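Local coordinates for ferredoxin component of dioxygenase (Sphingobium yanoikuyae, PDB 2I7F), which carries a Rieske-type [2Fe-2S] cluster and probably passes electrons to the terminal oxygenase of a biphenyl dioxygenase system, at residues C8-V13 with V92-G97; G16-V21 with G55-T60; M26-V31 with N49-D54; Y32-E37 with F71-G76; V38-N43 with V99-P104. All blocks are in the same frame, centred on the assembly; numbering follows the deposited sequence.

Contact 1 of 5, residues C8-V13 with V92-G97. With SO4 (sulfate ion), chain C.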
# COMPACT_ATOMS: atom_id res chain seq x y z
N CYS A 8 -1.35 2.96 11.48
CA CYS A 8 -1.33 4.41 11.45
C CYS A 8 -2.75 4.86 11.62
O CYS A 8 -3.68 4.08 11.44
CB CYS A 8 -0.73 4.96 10.13
SG CYS A 8 -1.66 4.67 8.57
N GLN A 9 -2.94 6.13 11.98
CA GLN A 9 -4.27 6.67 12.12
C GLN A 9 -4.89 6.87 10.74
O GLN A 9 -4.21 7.26 9.80
CB GLN A 9 -4.23 7.99 12.87
CG GLN A 9 -3.92 7.82 14.32
CD GLN A 9 -3.55 9.13 14.93
OE1 GLN A 9 -4.39 9.80 15.52
NE2 GLN A 9 -2.32 9.55 14.72
N VAL A 10 -6.17 6.56 10.62
CA VAL A 10 -6.93 6.78 9.39
C VAL A 10 -6.79 8.25 8.91
O VAL A 10 -6.62 8.54 7.72
CB VAL A 10 -8.46 6.47 9.60
CG1 VAL A 10 -9.28 6.76 8.32
CG2 VAL A 10 -8.71 5.02 9.97
N ALA A 11 -6.91 9.18 9.86
CA ALA A 11 -6.73 10.63 9.58
C ALA A 11 -5.42 11.01 8.85
O ALA A 11 -5.36 12.04 8.21
CB ALA A 11 -6.82 11.42 10.85
N SER A 12 -4.37 10.21 9.03
CA SER A 12 -3.05 10.45 8.42
C SER A 12 -2.98 10.12 6.94
O SER A 12 -1.98 10.48 6.25
CB SER A 12 -1.99 9.57 9.08
OG SER A 12 -1.72 10.04 10.36
N VAL A 13 -3.96 9.37 6.43
CA VAL A 13 -3.90 8.87 5.06
C VAL A 13 -4.84 9.66 4.16
O VAL A 13 -6.03 9.39 4.13
CB VAL A 13 -4.24 7.37 4.98
CG1 VAL A 13 -3.80 6.82 3.60
CG2 VAL A 13 -3.61 6.60 6.16
N VAL A 92 -8.03 -5.05 5.64
CA VAL A 92 -7.96 -3.90 6.52
C VAL A 92 -9.24 -3.85 7.40
O VAL A 92 -10.37 -4.11 6.95
CB VAL A 92 -7.71 -2.58 5.71
CG1 VAL A 92 -7.49 -1.39 6.61
CG2 VAL A 92 -6.50 -2.74 4.77
N THR A 93 -9.02 -3.59 8.68
CA THR A 93 -10.05 -3.21 9.63
C THR A 93 -9.67 -1.82 10.20
O THR A 93 -8.51 -1.55 10.37
CB THR A 93 -10.12 -4.27 10.74
OG1 THR A 93 -10.26 -5.57 10.14
CG2 THR A 93 -11.33 -4.04 11.69
N ILE A 94 -10.65 -0.98 10.51
CA ILE A 94 -10.44 0.26 11.30
C ILE A 94 -10.91 0.01 12.72
O ILE A 94 -12.06 -0.40 12.96
CB ILE A 94 -11.24 1.46 10.71
CG1 ILE A 94 -10.62 1.84 9.35
CG2 ILE A 94 -11.23 2.66 11.66
CD1 ILE A 94 -11.50 2.80 8.52
N GLU A 95 -9.98 0.22 13.64
CA GLU A 95 -10.19 -0.02 15.04
C GLU A 95 -9.89 1.28 15.73
O GLU A 95 -8.75 1.66 15.79
CB GLU A 95 -9.26 -1.11 15.57
CG GLU A 95 -9.44 -2.50 14.92
CD GLU A 95 -10.71 -3.19 15.33
OE1 GLU A 95 -11.50 -2.64 16.14
OE2 GLU A 95 -10.94 -4.32 14.85
N ASP A 96 -10.93 1.96 16.19
CA ASP A 96 -10.80 3.13 17.01
C ASP A 96 -9.95 4.20 16.36
O ASP A 96 -9.04 4.75 16.98
CB ASP A 96 -10.22 2.78 18.40
CG ASP A 96 -10.51 3.84 19.43
OD1 ASP A 96 -11.65 4.35 19.45
OD2 ASP A 96 -9.61 4.14 20.25
N GLY A 97 -10.25 4.48 15.10
CA GLY A 97 -9.49 5.45 14.32
C GLY A 97 -8.17 5.00 13.76
O GLY A 97 -7.50 5.80 13.12
S SO4 C . 0.25 7.90 12.82
O1 SO4 C . 0.77 6.55 13.08
O2 SO4 C . -0.93 7.92 11.98
O3 SO4 C . -0.07 8.53 14.11
O4 SO4 C . 1.30 8.67 12.14
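Val10, Gly97 and Ile94 carry this surface contact, where the end of strand 4-9 meets the turn of a beta hairpin. The hairpin is made by strands 89-95 and 98-102 of the main antiparallel sheet of the Rieske fold. Gly97 sits in its turn with a positive phi (78°) and offers its carbonyl to the neighbouring strand. Val10 N donates to Gly97 O at 2.9 Å. The bond is nearly straight, 166° at the hydrogen, and the donor stands somewhat tilted from the carbonyl plane. The same oxygen takes a CA-H...O contact from Gln9 CA at 3.5 Å. Strand 4-9 is already paired with strand 98-102 through Cys8 and Val99, and the Val10 bond extends that join up to the turn.

The side chains of Val10 and Ile94 lie roughly perpendicular. With CG1 of Val10 anti to the backbone N (chi1 177°), CG2 is left beside that N and faces the hairpin. This one methyl meets Ile94 CG1 at 3.8 Å, and CG2 and CD1 of Ile94 lie equally near.

Beyond Val10 the chain enters a short 3-10 segment. A sulfate, probably from the crystallisation liquor, sits between the strand end and this segment. The extended Gln9 side chain adds a weak bond from NE2 to sulfate O2. The same O2 is held by Gln9 N at 2.7 Å and Ser12 OG at 2.8 Å.

Contact 2 of 5, residues G16-V21 with G55-T60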
# COMPACT_ATOMS: atom_id res chain seq x y z
N GLY A 16 -4.31 10.22 -2.55
CA GLY A 16 -3.27 10.74 -3.40
C GLY A 16 -1.92 10.78 -2.72
O GLY A 16 -0.95 11.04 -3.39
N GLU A 17 -1.87 10.55 -1.40
CA GLU A 17 -0.62 10.65 -0.64
C GLU A 17 -0.45 9.43 0.29
O GLU A 17 -0.73 9.50 1.48
CB GLU A 17 -0.58 11.97 0.15
CG GLU A 17 -0.98 13.21 -0.71
CD GLU A 17 -1.09 14.50 0.06
OE1 GLU A 17 -0.71 14.48 1.27
OE2 GLU A 17 -1.53 15.54 -0.56
N PRO A 18 -0.02 8.29 -0.27
CA PRO A 18 0.15 7.11 0.57
C PRO A 18 1.23 7.24 1.64
O PRO A 18 2.18 8.05 1.50
CB PRO A 18 0.50 5.98 -0.41
CG PRO A 18 0.78 6.58 -1.69
CD PRO A 18 0.32 8.03 -1.68
N VAL A 19 1.07 6.41 2.68
CA VAL A 19 1.79 6.52 3.92
C VAL A 19 2.60 5.25 4.10
O VAL A 19 2.04 4.15 4.02
CB VAL A 19 0.79 6.71 5.09
CG1 VAL A 19 1.48 6.64 6.45
CG2 VAL A 19 0.11 8.05 4.92
N ALA A 20 3.91 5.41 4.28
CA ALA A 20 4.81 4.32 4.59
C ALA A 20 4.75 4.00 6.05
O ALA A 20 4.93 4.86 6.88
CB ALA A 20 6.28 4.70 4.21
N VAL A 21 4.50 2.74 6.36
CA VAL A 21 4.42 2.29 7.73
C VAL A 21 5.40 1.18 7.89
O VAL A 21 5.40 0.29 7.08
CB VAL A 21 3.04 1.79 8.05
CG1 VAL A 21 3.04 1.08 9.40
CG2 VAL A 21 2.03 2.99 8.00
N GLY A 55 6.16 6.60 -5.05
CA GLY A 55 5.66 6.79 -6.42
C GLY A 55 4.43 7.65 -6.42
O GLY A 55 4.30 8.58 -5.62
N TYR A 56 3.52 7.32 -7.33
CA TYR A 56 2.48 8.23 -7.78
C TYR A 56 1.16 7.49 -7.80
O TYR A 56 0.98 6.55 -8.55
CB TYR A 56 2.82 8.77 -9.16
CG TYR A 56 4.24 9.28 -9.20
CD1 TYR A 56 4.58 10.56 -8.71
CD2 TYR A 56 5.27 8.47 -9.68
CE1 TYR A 56 5.91 10.99 -8.71
CE2 TYR A 56 6.59 8.89 -9.68
CZ TYR A 56 6.91 10.12 -9.18
OH TYR A 56 8.21 10.50 -9.25
N GLN A 57 0.24 7.93 -6.94
CA GLN A 57 -1.07 7.36 -6.87
C GLN A 57 -1.97 8.06 -7.85
O GLN A 57 -2.05 9.28 -7.90
CB GLN A 57 -1.65 7.47 -5.47
CG GLN A 57 -3.00 6.76 -5.33
CD GLN A 57 -3.60 6.96 -3.96
OE1 GLN A 57 -2.97 7.51 -3.06
NE2 GLN A 57 -4.85 6.51 -3.79
N ASP A 58 -2.64 7.27 -8.67
CA ASP A 58 -3.62 7.82 -9.59
C ASP A 58 -4.90 7.00 -9.40
O ASP A 58 -5.15 6.05 -10.13
CB ASP A 58 -3.12 7.71 -11.01
CG ASP A 58 -4.05 8.38 -12.02
OD1 ASP A 58 -5.08 8.99 -11.65
OD2 ASP A 58 -3.75 8.28 -13.22
N GLY A 59 -5.67 7.37 -8.39
CA GLY A 59 -6.89 6.67 -8.07
C GLY A 59 -6.54 5.33 -7.45
O GLY A 59 -5.94 5.30 -6.37
N THR A 60 -6.95 4.23 -8.10
CA THR A 60 -6.63 2.87 -7.62
C THR A 60 -5.29 2.38 -8.15
O THR A 60 -4.90 1.27 -7.84
CB THR A 60 -7.70 1.82 -8.05
OG1 THR A 60 -7.88 1.89 -9.47
CG2 THR A 60 -8.99 2.06 -7.40
O HOH W 1 1.07 10.02 -5.06
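Gln57 reaches from strand 56-58 to the loop at Gly16 and Pro18, and its amide supplies the direct polar link. The side chain is fully extended, with CG anti to the backbone N (chi1 -175°). Gly16 N donates to Gln57 OE1 at 3.1 Å, a weak bond because it is bent to 130°. The NH2 end is held more firmly. Gln57 NE2 donates to Gly59 O at 3.1 Å, nearly straight and in the plane of both groups, and it also bonds Asn33 O of strand 29-34.

A water adds a second polar link. It donates to Gly16 O at 2.8 Å and accepts from Gln57 N at 2.9 Å.

Beyond these bonds there is only van der Waals contact between the segments: Pro18 CD lies 3.6 Å from Gln57 OE1. The proline ring and the glutamine chain run alongside, pointing opposite ways.

A leucine in place of Gln57 would probably cost the carbonyls of Gly59 and Asn33 this donor and Gly16 N its weak acceptor.

The chemistry implies a side chain fixed mainly at its nitrogen. One amide thus ties together the loop before strand 19-21, strand 29-34 of the larger sheet, and the turn after strand 56-58.

Contact 3 of 5, residues M26-V31 with N49-D54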
# COMPACT_ATOMS: atom_id res chain seq x y z
N MET A 26 6.55 -6.94 10.25
CA MET A 26 6.14 -7.02 8.88
C MET A 26 7.17 -6.49 7.88
O MET A 26 8.05 -5.70 8.23
CB MET A 26 4.88 -6.18 8.72
CG MET A 26 3.72 -6.56 9.58
SD MET A 26 3.08 -8.21 9.35
CE MET A 26 2.49 -8.10 7.69
N PRO A 27 7.02 -6.91 6.61
CA PRO A 27 7.71 -6.21 5.55
C PRO A 27 7.24 -4.78 5.48
O PRO A 27 6.15 -4.48 5.91
CB PRO A 27 7.33 -6.99 4.27
CG PRO A 27 6.39 -8.03 4.66
CD PRO A 27 6.23 -8.06 6.12
N ALA A 28 8.04 -3.89 4.94
CA ALA A 28 7.61 -2.50 4.79
C ALA A 28 6.20 -2.52 4.18
O ALA A 28 5.94 -3.31 3.27
CB ALA A 28 8.57 -1.70 3.91
N LEU A 29 5.31 -1.65 4.70
CA LEU A 29 3.90 -1.58 4.29
C LEU A 29 3.56 -0.21 3.76
O LEU A 29 4.19 0.75 4.12
CB LEU A 29 2.98 -1.89 5.47
CG LEU A 29 3.08 -3.28 6.13
CD1 LEU A 29 2.26 -3.25 7.41
CD2 LEU A 29 2.64 -4.39 5.20
N ALA A 30 2.59 -0.16 2.85
CA ALA A 30 2.13 1.05 2.21
C ALA A 30 0.66 1.13 2.53
O ALA A 30 -0.06 0.19 2.33
CB ALA A 30 2.35 1.01 0.75
N VAL A 31 0.22 2.29 3.00
CA VAL A 31 -1.19 2.54 3.28
C VAL A 31 -1.73 3.64 2.35
O VAL A 31 -1.13 4.70 2.20
CB VAL A 31 -1.38 2.94 4.76
CG1 VAL A 31 -2.88 3.03 5.11
CG2 VAL A 31 -0.67 1.95 5.65
N ASN A 49 14.21 -2.41 -6.09
CA ASN A 49 14.39 -1.79 -4.79
C ASN A 49 13.88 -0.34 -4.86
O ASN A 49 14.66 0.60 -4.99
CB ASN A 49 15.87 -1.83 -4.37
CG ASN A 49 16.37 -3.23 -4.03
OD1 ASN A 49 15.69 -4.00 -3.38
ND2 ASN A 49 17.60 -3.53 -4.46
N ALA A 50 12.56 -0.18 -4.84
CA ALA A 50 11.88 1.09 -4.72
C ALA A 50 10.69 0.87 -3.80
O ALA A 50 10.20 -0.26 -3.69
CB ALA A 50 11.41 1.59 -6.06
N MET A 51 10.26 1.94 -3.15
CA MET A 51 9.05 1.91 -2.31
C MET A 51 7.90 2.54 -3.05
O MET A 51 8.03 3.66 -3.56
CB MET A 51 9.25 2.65 -0.98
CG MET A 51 10.20 1.92 0.03
SD MET A 51 9.78 0.22 0.40
CE MET A 51 11.11 -0.26 1.45
N LEU A 52 6.76 1.85 -3.06
CA LEU A 52 5.60 2.35 -3.76
C LEU A 52 5.06 3.68 -3.18
O LEU A 52 4.57 4.51 -3.93
CB LEU A 52 4.51 1.30 -3.83
CG LEU A 52 4.84 0.05 -4.62
CD1 LEU A 52 3.66 -0.88 -4.42
CD2 LEU A 52 5.09 0.40 -6.14
N THR A 53 5.23 3.90 -1.88
CA THR A 53 4.79 5.16 -1.25
C THR A 53 5.59 6.37 -1.77
O THR A 53 5.11 7.51 -1.64
CB THR A 53 4.89 5.12 0.29
OG1 THR A 53 6.25 4.85 0.64
CG2 THR A 53 3.94 4.09 0.88
N ASP A 54 6.76 6.13 -2.38
CA ASP A 54 7.53 7.18 -3.10
C ASP A 54 7.13 7.36 -4.58
O ASP A 54 7.74 8.15 -5.32
CB ASP A 54 9.05 6.89 -3.07
CG ASP A 54 9.66 6.99 -1.67
OD1 ASP A 54 9.14 7.77 -0.85
OD2 ASP A 54 10.64 6.28 -1.41
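Met51 O accepts a backbone bond from Asp54 N at 3.0 Å, and this closes the short 3-10 turn that presents Met51 and Thr53 to Ala28 and Ala30. The loop is also tied by a backbone bond between Leu52 and Asn43, just beyond the end of strand 37-42. Between the two segments themselves the contact is apolar, made almost wholly by methyl groups.

Ala28 and Ala30 are two residues apart, and both direct CB toward the loop. Leu29 and Val31 direct theirs away, to the other side of the sheet. Thr53 meets Ala30 with its methyl. Its chi1 of 58° puts OG1 between the backbone N and the carbonyl carbon, where the side chain of Asn43 takes it up. This leaves CG2 beside the N and facing the strand. Thr53 CG2 lies 3.5 Å from Ala30 CB, tighter than usual for two carbons.

Met51 touches the strand with the end of its side chain. Its chain bends at chi2 (-53°), and the bend carries the terminal methyl over to the strand. Met51 CE lies 3.8 Å from Ala28 CB, with Met51 SD a little farther from the same CB at 4.2 Å. The small alanines let the loop come close, with 6.0 Å between Ala30 CA and Thr53 CA.

The 49-54 loop lies in sequence between the Cys45/His47 and Cys64/His67 pairs that bind the [2Fe-2S] cluster. The side chain of Met51 is about 7 Å from that of Cys45. The contact joins the cluster-binding part to the main sheet, as belongs to the Rieske fold.

Contact 4 of 5, residues Y32-E37 with F71-G76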
# COMPACT_ATOMS: atom_id res chain seq x y z
N TYR A 32 -2.89 3.35 1.73
CA TYR A 32 -3.50 4.21 0.75
C TYR A 32 -4.94 4.54 1.09
O TYR A 32 -5.65 3.74 1.70
CB TYR A 32 -3.53 3.57 -0.63
CG TYR A 32 -2.30 2.85 -1.06
CD1 TYR A 32 -2.02 1.58 -0.58
CD2 TYR A 32 -1.44 3.38 -2.01
CE1 TYR A 32 -0.96 0.88 -0.99
CE2 TYR A 32 -0.31 2.64 -2.45
CZ TYR A 32 -0.10 1.40 -1.94
OH TYR A 32 1.00 0.61 -2.33
N ASN A 33 -5.37 5.71 0.61
CA ASN A 33 -6.74 6.13 0.62
C ASN A 33 -7.12 6.34 -0.85
O ASN A 33 -6.54 7.20 -1.52
CB ASN A 33 -6.86 7.42 1.45
CG ASN A 33 -8.20 8.17 1.28
OD1 ASN A 33 -9.06 7.81 0.49
ND2 ASN A 33 -8.34 9.25 2.03
N VAL A 34 -8.03 5.50 -1.34
CA VAL A 34 -8.61 5.59 -2.66
C VAL A 34 -10.07 6.05 -2.50
O VAL A 34 -10.93 5.32 -2.02
CB VAL A 34 -8.52 4.21 -3.43
CG1 VAL A 34 -9.30 4.27 -4.76
CG2 VAL A 34 -7.05 3.79 -3.65
N ASP A 35 -10.33 7.29 -2.88
CA ASP A 35 -11.67 7.88 -2.81
C ASP A 35 -12.36 7.71 -1.44
O ASP A 35 -13.57 7.49 -1.37
CB ASP A 35 -12.55 7.30 -3.92
CG ASP A 35 -13.80 8.13 -4.18
OD1 ASP A 35 -13.71 9.39 -4.13
OD2 ASP A 35 -14.87 7.53 -4.45
N GLY A 36 -11.59 7.82 -0.37
CA GLY A 36 -12.14 7.76 0.96
C GLY A 36 -12.13 6.40 1.62
O GLY A 36 -12.62 6.28 2.74
N GLU A 37 -11.61 5.37 0.94
CA GLU A 37 -11.49 4.01 1.53
C GLU A 37 -10.00 3.63 1.58
O GLU A 37 -9.25 4.00 0.70
CB GLU A 37 -12.21 2.96 0.69
CG GLU A 37 -13.63 2.62 1.07
CD GLU A 37 -14.59 3.61 0.62
OE1 GLU A 37 -14.60 3.91 -0.59
OE2 GLU A 37 -15.36 4.09 1.46
N PHE A 71 0.90 -1.04 -10.07
CA PHE A 71 -0.00 -2.00 -9.47
C PHE A 71 -1.37 -1.42 -9.21
O PHE A 71 -1.55 -0.21 -9.03
CB PHE A 71 0.51 -2.50 -8.10
CG PHE A 71 1.86 -3.11 -8.15
CD1 PHE A 71 2.01 -4.48 -8.37
CD2 PHE A 71 2.99 -2.31 -7.99
CE1 PHE A 71 3.26 -5.03 -8.46
CE2 PHE A 71 4.24 -2.86 -8.05
CZ PHE A 71 4.38 -4.22 -8.27
N ASP A 72 -2.34 -2.32 -9.14
CA ASP A 72 -3.69 -1.98 -8.67
C ASP A 72 -3.69 -2.05 -7.14
O ASP A 72 -3.52 -3.12 -6.55
CB ASP A 72 -4.72 -2.94 -9.29
CG ASP A 72 -6.13 -2.52 -9.01
OD1 ASP A 72 -6.41 -2.16 -7.86
OD2 ASP A 72 -6.97 -2.59 -9.94
N ILE A 73 -3.89 -0.89 -6.49
CA ILE A 73 -3.84 -0.80 -5.02
C ILE A 73 -4.83 -1.76 -4.34
O ILE A 73 -4.49 -2.41 -3.34
CB ILE A 73 -4.17 0.63 -4.52
CG1 ILE A 73 -3.03 1.60 -4.89
CG2 ILE A 73 -4.44 0.59 -2.95
CD1 ILE A 73 -3.44 3.06 -5.16
N ALA A 74 -6.02 -1.83 -4.90
CA ALA A 74 -7.17 -2.54 -4.33
C ALA A 74 -7.09 -4.05 -4.55
O ALA A 74 -7.53 -4.81 -3.68
CB ALA A 74 -8.48 -2.01 -4.90
N THR A 75 -6.43 -4.48 -5.63
CA THR A 75 -6.41 -5.88 -6.00
C THR A 75 -5.04 -6.56 -5.86
O THR A 75 -4.99 -7.77 -5.73
CB THR A 75 -6.93 -6.14 -7.42
OG1 THR A 75 -5.96 -5.72 -8.39
CG2 THR A 75 -8.35 -5.49 -7.69
N GLY A 76 -3.96 -5.76 -5.88
CA GLY A 76 -2.60 -6.29 -5.89
C GLY A 76 -2.06 -6.54 -7.28
O GLY A 76 -0.86 -6.71 -7.45
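A type I' turn from Val34 to Glu37 links strand 29-34 to strand 37-42 as a tight beta hairpin, and the inner face of its first strand meets the loop that follows strand 70-72. Val34 N donates to Glu37 O at 2.8 Å, and Glu37 N returns a bond to Val34 O. Asn33 OD1 also accepts from Gly36 N at 2.7 Å, an Asx motif.

Ile73 is the residue that reaches across. With chi1 at -69°, CG2 stands anti to the backbone N and CG1 beside that N, which spreads the two branches over the Tyr32 ring. CG2 sits over one face, 3.9 Å from the centroid and 26° off the normal, a CH-pi contact offset toward CD1. CG1 of Ile73 lies across the same ring, 3.7 Å from Tyr32 CD2. The branch beyond it goes on to Val34, which it meets tip to tip: Ile73 CD1 lies 4.0 Å from Val34 CG2. Ile62 and Phe39 pack on Ile73 as well.

Tyr32 is buried, and its OH is satisfied by Thr41 OG1 of the next strand. With the ring cut back to an alanine, a gap beside Ile73 is likely to open and Thr41 OG1 to lose its phenol partner.

In the 71-76 segment, Asp72 OD1 accepts from Thr75 N at 3.2 Å, from above the carboxylate plane, in a second Asx motif. It shapes the loop that carries Ile73, while OD2 forms a salt bridge with Lys79.

Here the larger sheet packs on the three-stranded sheet of the cluster-binding part, the two-part build of a Rieske domain.

Contact 5 of 5, residues V38-N43 with V99-P104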
# COMPACT_ATOMS: atom_id res chain seq x y z
N VAL A 38 -9.62 2.83 2.58
CA VAL A 38 -8.23 2.48 2.88
C VAL A 38 -7.84 1.05 2.41
O VAL A 38 -8.60 0.12 2.50
CB VAL A 38 -7.98 2.66 4.43
CG1 VAL A 38 -6.62 2.20 4.86
CG2 VAL A 38 -8.20 4.12 4.85
N PHE A 39 -6.63 0.94 1.85
CA PHE A 39 -6.05 -0.29 1.35
C PHE A 39 -4.63 -0.33 1.87
O PHE A 39 -4.04 0.73 2.15
CB PHE A 39 -6.12 -0.33 -0.20
CG PHE A 39 -7.54 -0.25 -0.73
CD1 PHE A 39 -8.16 0.99 -0.93
CD2 PHE A 39 -8.31 -1.41 -0.89
CE1 PHE A 39 -9.46 1.06 -1.35
CE2 PHE A 39 -9.61 -1.35 -1.31
CZ PHE A 39 -10.20 -0.11 -1.55
N VAL A 40 -4.11 -1.54 2.04
CA VAL A 40 -2.76 -1.79 2.54
C VAL A 40 -2.09 -2.85 1.64
O VAL A 40 -2.68 -3.92 1.37
CB VAL A 40 -2.75 -2.23 4.05
CG1 VAL A 40 -1.30 -2.59 4.56
CG2 VAL A 40 -3.38 -1.12 4.94
N THR A 41 -0.89 -2.50 1.15
CA THR A 41 -0.03 -3.38 0.36
C THR A 41 1.37 -3.42 0.96
O THR A 41 1.74 -2.54 1.71
CB THR A 41 0.06 -2.95 -1.15
OG1 THR A 41 0.97 -1.85 -1.34
CG2 THR A 41 -1.30 -2.62 -1.75
N ASP A 42 2.17 -4.43 0.64
CA ASP A 42 3.62 -4.29 0.76
C ASP A 42 4.12 -3.01 0.06
O ASP A 42 3.57 -2.56 -0.93
CB ASP A 42 4.35 -5.50 0.21
CG ASP A 42 4.32 -6.69 1.16
OD1 ASP A 42 3.82 -6.54 2.30
OD2 ASP A 42 4.78 -7.78 0.77
N ASN A 43 5.14 -2.38 0.62
CA ASN A 43 5.70 -1.15 0.04
C ASN A 43 6.82 -1.43 -1.00
O ASN A 43 6.97 -0.67 -1.97
CB ASN A 43 6.22 -0.27 1.18
CG ASN A 43 6.26 1.17 0.86
OD1 ASN A 43 6.77 1.99 1.66
ND2 ASN A 43 5.74 1.53 -0.30
N VAL A 99 -5.90 2.43 11.24
CA VAL A 99 -5.75 1.45 10.17
C VAL A 99 -5.05 0.21 10.72
O VAL A 99 -3.90 0.30 11.18
CB VAL A 99 -4.93 1.98 8.96
CG1 VAL A 99 -4.85 0.92 7.91
CG2 VAL A 99 -5.59 3.22 8.36
N CYS A 100 -5.76 -0.93 10.70
CA CYS A 100 -5.19 -2.18 11.15
C CYS A 100 -5.25 -3.27 10.10
O CYS A 100 -6.11 -3.27 9.23
CB CYS A 100 -5.90 -2.70 12.42
SG CYS A 100 -6.01 -1.63 13.81
N ILE A 101 -4.33 -4.22 10.26
CA ILE A 101 -4.30 -5.49 9.54
C ILE A 101 -4.13 -6.62 10.58
O ILE A 101 -3.80 -6.38 11.72
CB ILE A 101 -3.20 -5.55 8.44
CG1 ILE A 101 -1.77 -5.42 9.02
CG2 ILE A 101 -3.51 -4.51 7.34
CD1 ILE A 101 -0.64 -5.96 8.09
N ASP A 102 -4.39 -7.84 10.16
CA ASP A 102 -4.28 -8.98 11.04
C ASP A 102 -2.82 -9.28 11.20
O ASP A 102 -2.05 -9.09 10.26
CB ASP A 102 -5.01 -10.21 10.47
CG ASP A 102 -6.54 -10.02 10.38
OD1 ASP A 102 -7.12 -9.13 11.03
OD2 ASP A 102 -7.19 -10.81 9.63
N GLN A 103 -2.41 -9.71 12.38
CA GLN A 103 -1.08 -10.31 12.56
C GLN A 103 -1.07 -11.61 11.71
O GLN A 103 -1.95 -12.45 11.86
CB GLN A 103 -0.87 -10.62 14.05
CG GLN A 103 0.36 -9.97 14.70
CD GLN A 103 0.23 -9.89 16.24
OE1 GLN A 103 -0.77 -9.39 16.79
NE2 GLN A 103 1.23 -10.40 16.92
N PRO A 104 -0.13 -11.75 10.76
CA PRO A 104 -0.23 -12.92 9.88
C PRO A 104 0.75 -14.03 10.28
O PRO A 104 0.81 -14.39 11.46
CB PRO A 104 0.15 -12.35 8.50
CG PRO A 104 1.10 -11.13 8.84
CD PRO A 104 1.02 -10.91 10.38
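The core of the barrel-like main sheet of the Rieske fold is built here from Val38 and Val40 of strand 37-42 against Val99 and Ile101 of strand 98-102. These strands are not partners in the sheet. Strand 89-95 lies between them, and the sheet curls enough for their side chains to meet. The short strand segments cross at -50°, with axes 8.6 Å apart at closest, a separation filled by branched aliphatic chains.

Alternate residues on each strand face inward. Val38 and Val99 reach toward each other tip to tip. Val38 CG1 lies 3.8 Å from Val99 CG1, and Val99 CG2 is equally near. Val40 lies alongside Val99, pointing the other way, with Val40 CG2 3.9 Å from Val99 CG1. That one methyl of Val99 therefore touches both valines of the facing strand. It stands anti to its own backbone N (chi1 -179°).

Farther along, Ile101 meets Val40 with its gamma methyl. Its CG1 takes the place between the backbone N and the carbonyl carbon (chi1 62°), so that CG2 is the branch turned inward. Ile101 CG2 lies 4.0 Å from Val40 CG1.

Neighbours enlarge the apolar core. Val92 of the intervening strand touches Val40 and Val99, and Leu7 of strand 4-9 touches Val40 and Ile101. Phe39 points away, to the opposite side of strand 37-42, where it packs on Ile73. Near the end of this strand, Thr41 OG1 donates to Asp42 O at 2.7 Å, from above the carbonyl plane.

Overall arrangement
From the N terminus, strand 4-9 opens contact 1, which closes the longest loop when residues 92-97 arrive. Contacts 2, 3 and 4 all lie within that loop. Contact 2 closes from 16-21 to 55-60 and encloses contact 3, from 26-31 to 49-54. Contact 4, from 32-37 to 71-76, crosses both. Contact 5 starts at 38-43, crosses the other four and ends with the last strand. Contacts 1 and 5 join strands within the main sheet. Contacts 2 and 4 join it to the three-stranded sheet, sharing the bond between Gln57 and Asn33. Contact 3 ties it to the loop between the cluster-binding pairs.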